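PDB 4LUB: putative prephenate dehydratase, which probably converts prephenate to phenylpyruvate, with loss of carbon dioxide and water, in the biosynthesis of phenylalanine. Local coordinates for residues B[68-81]-B[263-275]. Residues are numbered along the deposited sequence; the frame is centred on the assembly and turned at random.
Sequences LFHQAKIEAVAEII and IHYKILGKYAVYR
Glu-79 and Val-273 pair in a parallel beta ladder that fuses two domains into one sheet: strand 75-83 of the dehydratase domain runs beside strand 264-274 of the ACT domain. Glu-79 N donates to Ala-272 O (2.9 Å), Glu-79 O accepts from Tyr-274 N, and Ile-81 N reaches Tyr-274 O (2.8 Å). Nearer the middle, water replaces direct backbone bonds: one molecule donates to Val-77 O and accepts from Ala-272 N, another donates to Val-77 O and Lys-270 O. Each strand carries a classic bulge against its other neighbour, Val-77/Ala-78 facing Val-177 of strand 172-179 and Leu-268/Gly-269 facing Ser-195 of strand 189-199.

Beyond the ladder, Lys-266 shows how one side chain can tie down a helix end. Fully extended, all four torsions within about 10° of 180°, it brings NZ into the carbonyl plane of Leu-68 (2.9 Å to O). The same NZ sits above the carbonyl plane of Phe-69, and meets Ala-72 O (2.7 Å) nearly along the C=O axis.

On the Glu-79 face, the carboxylate lies oblique to the Tyr-271 ring, planes 38° apart. OE1 salt-bridges Arg-174 and accepts from Trp-176 NE1; Tyr-271 OH is hydrogen-bonded to Ser-195 OG, while Glu-79 OE1 lies 3.2 Å from Tyr-271 CE1.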
ATOM      1  N   LEU B  68      13.935   5.828   0.462  1.00 24.83           N
ATOM      2  CA  LEU B  68      14.770   4.633   0.597  1.00 25.32           C
ATOM      3  C   LEU B  68      14.899   3.789  -0.669  1.00 28.24           C
ATOM      4  O   LEU B  68      15.972   3.251  -0.940  1.00 32.67           O
ATOM      5  CB  LEU B  68      14.258   3.751   1.742  1.00 24.91           C
ATOM      6  CG  LEU B  68      15.030   3.780   3.073  1.00 31.86           C
ATOM      7  CD1 LEU B  68      15.703   5.100   3.398  1.00 36.92           C
ATOM      8  CD2 LEU B  68      14.173   3.249   4.227  1.00 30.60           C
ATOM      9  N   PHE B  69      13.826   3.653  -1.436  1.00 24.06           N
ATOM     10  CA  PHE B  69      13.923   2.917  -2.690  1.00 26.78           C
ATOM     11  C   PHE B  69      14.630   3.694  -3.795  1.00 28.61           C
ATOM     12  O   PHE B  69      15.615   3.213  -4.341  1.00 29.74           O
ATOM     13  CB  PHE B  69      12.545   2.483  -3.190  1.00 29.61           C
ATOM     14  CG  PHE B  69      12.582   1.786  -4.529  1.00 28.74           C
ATOM     15  CD1 PHE B  69      12.980   0.467  -4.623  1.00 30.29           C
ATOM     16  CD2 PHE B  69      12.190   2.441  -5.684  1.00 29.73           C
ATOM     17  CE1 PHE B  69      13.015  -0.185  -5.845  1.00 33.30           C
ATOM     18  CE2 PHE B  69      12.211   1.793  -6.912  1.00 30.02           C
ATOM     19  CZ  PHE B  69      12.629   0.483  -6.991  1.00 31.89           C
ATOM     20  N   HIS B  70      14.123   4.883  -4.118  1.00 27.58           N
ATOM     21  CA  HIS B  70      14.600   5.651  -5.273  1.00 31.68           C
ATOM     22  C   HIS B  70      15.999   6.227  -5.118  1.00 39.09           C
ATOM     23  O   HIS B  70      16.784   6.236  -6.064  1.00 43.10           O
ATOM     24  CB  HIS B  70      13.637   6.805  -5.572  1.00 33.60           C
ATOM     25  CG  HIS B  70      12.279   6.366  -6.030  1.00 39.11           C
ATOM     26  ND1 HIS B  70      12.075   5.704  -7.223  1.00 42.34           N
ATOM     27  CD2 HIS B  70      11.059   6.492  -5.456  1.00 39.49           C
ATOM     28  CE1 HIS B  70      10.787   5.446  -7.367  1.00 43.88           C
ATOM     29  NE2 HIS B  70      10.148   5.910  -6.307  1.00 42.72           N
ATOM     30  N   GLN B  71      16.312   6.718  -3.929  1.00 48.13           N
ATOM     31  CA  GLN B  71      17.462   7.599  -3.780  1.00 51.18           C
ATOM     32  C   GLN B  71      18.545   7.065  -2.858  1.00 52.96           C
ATOM     33  O   GLN B  71      19.728   7.189  -3.164  1.00 58.14           O
ATOM     34  CB  GLN B  71      17.004   8.978  -3.308  1.00 54.17           C
ATOM     35  CG  GLN B  71      16.543   9.850  -4.451  1.00 58.25           C
ATOM     36  CD  GLN B  71      17.655  10.106  -5.449  1.00 61.34           C
ATOM     37  OE1 GLN B  71      18.816  10.276  -5.070  1.00 63.24           O
ATOM     38  NE2 GLN B  71      17.313  10.103  -6.732  1.00 63.28           N
ATOM     39  N   ALA B  72      18.156   6.498  -1.722  1.00 48.17           N
ATOM     40  CA  ALA B  72      19.156   6.131  -0.730  1.00 46.34           C
ATOM     41  C   ALA B  72      19.835   4.786  -0.993  1.00 42.94           C
ATOM     42  O   ALA B  72      19.245   3.865  -1.557  1.00 41.66           O
ATOM     43  CB  ALA B  72      18.516   6.125   0.648  1.00 46.35           C
ATOM     44  N   LYS B  73      21.074   4.693  -0.521  1.00 42.65           N
ATOM     45  CA  LYS B  73      21.874   3.478  -0.532  1.00 43.55           C
ATOM     46  C   LYS B  73      22.245   3.263   0.934  1.00 42.38           C
ATOM     47  O   LYS B  73      23.392   3.404   1.359  1.00 49.72           O
ATOM     48  CB  LYS B  73      23.085   3.621  -1.477  1.00 48.96           C
ATOM     49  CG  LYS B  73      24.308   2.721  -1.232  1.00 55.11           C
ATOM     50  CD  LYS B  73      23.994   1.238  -1.273  1.00 58.76           C
ATOM     51  CE  LYS B  73      25.214   0.437  -0.842  1.00 64.51           C
ATOM     52  NZ  LYS B  73      25.205   0.155   0.621  1.00 68.19           N
ATOM     53  N   ILE B  74      21.204   3.025   1.720  1.00 36.83           N
ATOM     54  CA  ILE B  74      21.306   2.863   3.160  1.00 34.68           C
ATOM     55  C   ILE B  74      20.323   1.758   3.538  1.00 30.66           C
ATOM     56  O   ILE B  74      19.358   1.528   2.814  1.00 34.95           O
ATOM     57  CB  ILE B  74      20.989   4.190   3.889  1.00 34.45           C
ATOM     58  CG1 ILE B  74      21.295   4.102   5.373  1.00 34.65           C
ATOM     59  CG2 ILE B  74      19.530   4.593   3.681  1.00 38.47           C
ATOM     60  CD1 ILE B  74      20.933   5.367   6.098  1.00 36.77           C
ATOM     61  N   GLU B  75      20.557   1.073   4.649  1.00 26.91           N
ATOM     62  CA  GLU B  75      19.664  -0.008   5.074  1.00 26.73           C
ATOM     63  C   GLU B  75      19.080   0.174   6.466  1.00 25.80           C
ATOM     64  O   GLU B  75      19.705   0.782   7.336  1.00 22.95           O
ATOM     65  CB  GLU B  75      20.376  -1.362   5.013  1.00 30.80           C
ATOM     66  CG  GLU B  75      20.823  -1.772   3.627  1.00 37.68           C
ATOM     67  CD  GLU B  75      21.456  -3.153   3.603  1.00 46.17           C
ATOM     68  OE1 GLU B  75      21.419  -3.849   4.642  1.00 46.52           O
ATOM     69  OE2 GLU B  75      21.982  -3.548   2.540  1.00 51.51           O
ATOM     70  N   ALA B  76      17.862  -0.323   6.666  1.00 23.84           N
ATOM     71  CA  ALA B  76      17.376  -0.564   8.021  1.00 25.06           C
ATOM     72  C   ALA B  76      18.250  -1.607   8.738  1.00 22.34           C
ATOM     73  O   ALA B  76      18.481  -2.703   8.221  1.00 21.86           O
ATOM     74  CB  ALA B  76      15.927  -1.007   7.984  1.00 25.67           C
ATOM     75  N   VAL B  77      18.763  -1.257   9.911  1.00 23.41           N
ATOM     76  CA  VAL B  77      19.627  -2.173  10.659  1.00 22.91           C
ATOM     77  C   VAL B  77      19.044  -2.542  12.023  1.00 25.93           C
ATOM     78  O   VAL B  77      19.566  -3.410  12.719  1.00 27.31           O
ATOM     79  CB  VAL B  77      21.051  -1.587  10.831  1.00 26.46           C
ATOM     80  CG1 VAL B  77      21.744  -1.506   9.485  1.00 23.69           C
ATOM     81  CG2 VAL B  77      21.011  -0.213  11.514  1.00 21.43           C
ATOM     82  N   ALA B  78      17.955  -1.877  12.397  1.00 27.24           N
ATOM     83  CA  ALA B  78      17.195  -2.231  13.589  1.00 25.71           C
ATOM     84  C   ALA B  78      15.800  -1.626  13.498  1.00 23.68           C
ATOM     85  O   ALA B  78      15.624  -0.539  12.937  1.00 24.20           O
ATOM     86  CB  ALA B  78      17.904  -1.748  14.852  1.00 24.47           C
ATOM     87  N   GLU B  79      14.816  -2.323  14.058  1.00 23.78           N
ATOM     88  CA  GLU B  79      13.459  -1.797  14.160  1.00 27.30           C
ATOM     89  C   GLU B  79      12.991  -1.688  15.613  1.00 24.42           C
ATOM     90  O   GLU B  79      13.141  -2.631  16.381  1.00 21.29           O
ATOM     91  CB  GLU B  79      12.490  -2.686  13.380  1.00 23.64           C
ATOM     92  CG  GLU B  79      11.063  -2.169  13.339  1.00 21.26           C
ATOM     93  CD  GLU B  79      10.154  -3.098  12.564  1.00 19.75           C
ATOM     94  OE1 GLU B  79      10.418  -3.296  11.366  1.00 19.26           O
ATOM     95  OE2 GLU B  79       9.143  -3.568  13.119  1.00 21.96           O
ATOM     96  N   ILE B  80      12.432  -0.537  15.982  1.00 24.65           N
ATOM     97  CA  ILE B  80      11.828  -0.361  17.306  1.00 27.24           C
ATOM     98  C   ILE B  80      10.353  -0.020  17.157  1.00 27.42           C
ATOM     99  O   ILE B  80       9.990   0.912  16.442  1.00 28.36           O
ATOM    100  CB  ILE B  80      12.544   0.726  18.144  1.00 29.06           C
ATOM    101  CG1 ILE B  80      13.981   0.295  18.437  1.00 29.77           C
ATOM    102  CG2 ILE B  80      11.818   0.949  19.472  1.00 27.10           C
ATOM    103  CD1 ILE B  80      14.927   1.445  18.746  1.00 31.90           C
ATOM    104  N   ILE B  81       9.503  -0.806  17.804  1.00 25.28           N
ATOM    105  CA  ILE B  81       8.070  -0.534  17.833  1.00 26.30           C
ATOM    106  C   ILE B  81       7.634   0.244  19.072  1.00 25.97           C
ATOM    107  O   ILE B  81       7.899  -0.162  20.200  1.00 26.96           O
ATOM    108  CB  ILE B  81       7.266  -1.839  17.738  1.00 25.01           C
ATOM    109  CG1 ILE B  81       7.608  -2.556  16.430  1.00 22.91           C
ATOM    110  CG2 ILE B  81       5.771  -1.545  17.758  1.00 26.76           C
ATOM    111  CD1 ILE B  81       6.891  -3.888  16.256  1.00 22.16           C
ATOM    112  N   ILE B 263      13.341 -11.428 -11.490  1.00 28.85           N
ATOM    113  CA  ILE B 263      12.759 -10.431 -10.595  1.00 28.05           C
ATOM    114  C   ILE B 263      13.867  -9.668  -9.878  1.00 31.19           C
ATOM    115  O   ILE B 263      14.753 -10.272  -9.264  1.00 32.29           O
ATOM    116  CB  ILE B 263      11.804 -11.069  -9.555  1.00 30.47           C
ATOM    117  CG1 ILE B 263      10.596 -11.694 -10.257  1.00 33.39           C
ATOM    118  CG2 ILE B 263      11.321 -10.029  -8.550  1.00 27.46           C
ATOM    119  CD1 ILE B 263       9.967 -12.826  -9.481  1.00 34.00           C
ATOM    120  N   HIS B 264      13.819  -8.341  -9.949  1.00 29.96           N
ATOM    121  CA  HIS B 264      14.849  -7.533  -9.313  1.00 33.70           C
ATOM    122  C   HIS B 264      14.382  -7.066  -7.953  1.00 30.86           C
ATOM    123  O   HIS B 264      13.201  -6.793  -7.747  1.00 27.60           O
ATOM    124  CB  HIS B 264      15.207  -6.315 -10.168  1.00 40.81           C
ATOM    125  CG  HIS B 264      15.898  -6.654 -11.452  1.00 50.24           C
ATOM    126  ND1 HIS B 264      15.357  -6.377 -12.689  1.00 52.46           N
ATOM    127  CD2 HIS B 264      17.100  -7.230 -11.687  1.00 55.42           C
ATOM    128  CE1 HIS B 264      16.194  -6.775 -13.632  1.00 55.47           C
ATOM    129  NE2 HIS B 264      17.259  -7.296 -13.050  1.00 58.22           N
ATOM    130  N   TYR B 265      15.322  -6.989  -7.019  1.00 28.07           N
ATOM    131  CA  TYR B 265      15.000  -6.597  -5.661  1.00 27.12           C
ATOM    132  C   TYR B 265      16.082  -5.682  -5.128  1.00 25.43           C
ATOM    133  O   TYR B 265      17.239  -5.779  -5.527  1.00 21.63           O
ATOM    134  CB  TYR B 265      14.826  -7.819  -4.747  1.00 23.23           C
ATOM    135  CG  TYR B 265      16.063  -8.670  -4.607  1.00 23.52           C
ATOM    136  CD1 TYR B 265      16.992  -8.416  -3.609  1.00 24.69           C
ATOM    137  CD2 TYR B 265      16.302  -9.730  -5.475  1.00 22.39           C
ATOM    138  CE1 TYR B 265      18.128  -9.187  -3.478  1.00 27.65           C
ATOM    139  CE2 TYR B 265      17.431 -10.514  -5.342  1.00 21.21           C
ATOM    140  CZ  TYR B 265      18.340 -10.237  -4.348  1.00 27.37           C
ATOM    141  OH  TYR B 265      19.476 -10.996  -4.204  1.00 32.21           O
ATOM    142  N   LYS B 266      15.670  -4.765  -4.264  1.00 24.86           N
ATOM    143  CA  LYS B 266      16.571  -4.008  -3.410  1.00 24.70           C
ATOM    144  C   LYS B 266      16.341  -4.413  -1.959  1.00 21.52           C
ATOM    145  O   LYS B 266      15.207  -4.375  -1.483  1.00 23.16           O
ATOM    146  CB  LYS B 266      16.340  -2.507  -3.591  1.00 25.45           C
ATOM    147  CG  LYS B 266      17.297  -1.616  -2.837  1.00 30.55           C
ATOM    148  CD  LYS B 266      16.995  -0.173  -3.168  1.00 34.71           C
ATOM    149  CE  LYS B 266      17.879   0.777  -2.395  1.00 37.49           C
ATOM    150  NZ  LYS B 266      17.723   2.157  -2.909  1.00 36.82           N
ATOM    151  N   ILE B 267      17.399  -4.832  -1.272  1.00 21.34           N
ATOM    152  CA  ILE B 267      17.308  -5.090   0.163  1.00 23.91           C
ATOM    153  C   ILE B 267      17.250  -3.787   0.947  1.00 26.22           C
ATOM    154  O   ILE B 267      18.226  -3.037   0.994  1.00 24.38           O
ATOM    155  CB  ILE B 267      18.489  -5.932   0.681  1.00 29.27           C
ATOM    156  CG1 ILE B 267      18.562  -7.260  -0.075  1.00 31.01           C
ATOM    157  CG2 ILE B 267      18.355  -6.166   2.191  1.00 29.00           C
ATOM    158  CD1 ILE B 267      19.663  -8.177   0.408  1.00 34.13           C
ATOM    159  N   LEU B 268      16.096  -3.515   1.551  1.00 25.50           N
ATOM    160  CA  LEU B 268      15.932  -2.298   2.329  1.00 25.43           C
ATOM    161  C   LEU B 268      16.510  -2.470   3.728  1.00 29.56           C
ATOM    162  O   LEU B 268      16.894  -1.494   4.363  1.00 29.14           O
ATOM    163  CB  LEU B 268      14.453  -1.907   2.424  1.00 22.38           C
ATOM    164  CG  LEU B 268      13.718  -1.612   1.117  1.00 23.24           C
ATOM    165  CD1 LEU B 268      12.286  -1.211   1.416  1.00 27.61           C
ATOM    166  CD2 LEU B 268      14.426  -0.513   0.343  1.00 22.85           C
ATOM    167  N   GLY B 269      16.596  -3.714   4.194  1.00 30.07           N
ATOM    168  CA  GLY B 269      17.124  -3.980   5.519  1.00 28.87           C
ATOM    169  C   GLY B 269      17.020  -5.416   5.999  1.00 26.58           C
ATOM    170  O   GLY B 269      16.074  -6.123   5.653  1.00 23.93           O
ATOM    171  N   LYS B 270      18.026  -5.847   6.759  1.00 26.26           N
ATOM    172  CA  LYS B 270      17.946  -7.037   7.611  1.00 28.44           C
ATOM    173  C   LYS B 270      18.107  -6.618   9.064  1.00 28.04           C
ATOM    174  O   LYS B 270      19.128  -6.042   9.429  1.00 27.68           O
ATOM    175  CB  LYS B 270      19.014  -8.084   7.261  1.00 31.68           C
ATOM    176  CG  LYS B 270      19.043  -8.555   5.821  1.00 39.85           C
ATOM    177  CD  LYS B 270      20.103  -9.633   5.670  1.00 48.02           C
ATOM    178  CE  LYS B 270      20.381  -9.991   4.224  1.00 52.92           C
ATOM    179  NZ  LYS B 270      21.419 -11.065   4.143  1.00 58.73           N
ATOM    180  N   TYR B 271      17.113  -6.886   9.902  1.00 22.45           N
ATOM    181  CA  TYR B 271      17.117  -6.250  11.215  1.00 25.75           C
ATOM    182  C   TYR B 271      16.392  -7.074  12.263  1.00 27.87           C
ATOM    183  O   TYR B 271      15.519  -7.884  11.940  1.00 27.58           O
ATOM    184  CB  TYR B 271      16.474  -4.860  11.128  1.00 23.37           C
ATOM    185  CG  TYR B 271      15.149  -4.874  10.393  1.00 23.43           C
ATOM    186  CD1 TYR B 271      13.969  -5.183  11.064  1.00 22.33           C
ATOM    187  CD2 TYR B 271      15.078  -4.603   9.026  1.00 22.13           C
ATOM    188  CE1 TYR B 271      12.753  -5.218  10.404  1.00 21.54           C
ATOM    189  CE2 TYR B 271      13.860  -4.635   8.352  1.00 22.52           C
ATOM    190  CZ  TYR B 271      12.700  -4.942   9.055  1.00 20.51           C
ATOM    191  OH  TYR B 271      11.487  -4.981   8.410  1.00 22.82           O
ATOM    192  N   ALA B 272      16.741  -6.840  13.523  1.00 27.14           N
ATOM    193  CA  ALA B 272      15.946  -7.350  14.634  1.00 25.00           C
ATOM    194  C   ALA B 272      14.821  -6.367  14.948  1.00 24.02           C
ATOM    195  O   ALA B 272      14.945  -5.163  14.705  1.00 21.06           O
ATOM    196  CB  ALA B 272      16.823  -7.581  15.863  1.00 26.17           C
ATOM    197  N   VAL B 273      13.710  -6.899  15.448  1.00 27.61           N
ATOM    198  CA  VAL B 273      12.588  -6.090  15.901  1.00 27.98           C
ATOM    199  C   VAL B 273      12.527  -6.026  17.422  1.00 27.73           C
ATOM    200  O   VAL B 273      12.470  -7.054  18.089  1.00 26.78           O
ATOM    201  CB  VAL B 273      11.243  -6.639  15.367  1.00 26.98           C
ATOM    202  CG1 VAL B 273      10.082  -5.740  15.801  1.00 26.55           C
ATOM    203  CG2 VAL B 273      11.304  -6.817  13.847  1.00 22.83           C
ATOM    204  N   TYR B 274      12.520  -4.810  17.954  1.00 27.93           N
ATOM    205  CA  TYR B 274      12.412  -4.571  19.388  1.00 26.53           C
ATOM    206  C   TYR B 274      11.097  -3.847  19.648  1.00 27.60           C
ATOM    207  O   TYR B 274      10.617  -3.127  18.776  1.00 27.71           O
ATOM    208  CB  TYR B 274      13.591  -3.742  19.885  1.00 26.01           C
ATOM    209  CG  TYR B 274      14.944  -4.311  19.514  1.00 27.21           C
ATOM    210  CD1 TYR B 274      15.552  -5.286  20.293  1.00 30.95           C
ATOM    211  CD2 TYR B 274      15.615  -3.864  18.379  1.00 29.70           C
ATOM    212  CE1 TYR B 274      16.797  -5.805  19.951  1.00 32.17           C
ATOM    213  CE2 TYR B 274      16.860  -4.370  18.032  1.00 28.16           C
ATOM    214  CZ  TYR B 274      17.445  -5.339  18.821  1.00 31.65           C
ATOM    215  OH  TYR B 274      18.679  -5.843  18.473  1.00 32.37           O
ATOM    216  N   ARG B 275      10.473  -4.075  20.799  1.00 25.79           N
ATOM    217  CA  ARG B 275       9.203  -3.406  21.069  1.00 34.26           C
ATOM    218  C   ARG B 275       9.353  -2.357  22.167  1.00 38.46           C
ATOM    219  O   ARG B 275       9.726  -2.679  23.296  1.00 43.97           O
ATOM    220  CB  ARG B 275       8.117  -4.417  21.445  1.00 37.93           C
ATOM    221  CG  ARG B 275       6.738  -3.788  21.645  1.00 41.73           C
ATOM    222  CD  ARG B 275       5.633  -4.838  21.642  1.00 47.46           C
ATOM    223  NE  ARG B 275       5.388  -5.382  20.306  1.00 48.30           N
ATOM    224  CZ  ARG B 275       4.369  -5.038  19.522  1.00 46.99           C
ATOM    225  NH1 ARG B 275       3.477  -4.148  19.932  1.00 44.77           N
ATOM    226  NH2 ARG B 275       4.236  -5.593  18.324  1.00 47.64           N
TER
HETATM  227  O   HOH W   1      18.823  -0.268   0.629  1.00 42.29           O
HETATM  228  O   HOH W   2      20.517  -4.282   7.222  1.00 26.14           O
HETATM  229  O   HOH W   3      19.128  -5.429  14.418  1.00 24.42           O
HETATM  230  O   HOH W   4      20.936  -5.398  11.352  1.00 37.68           O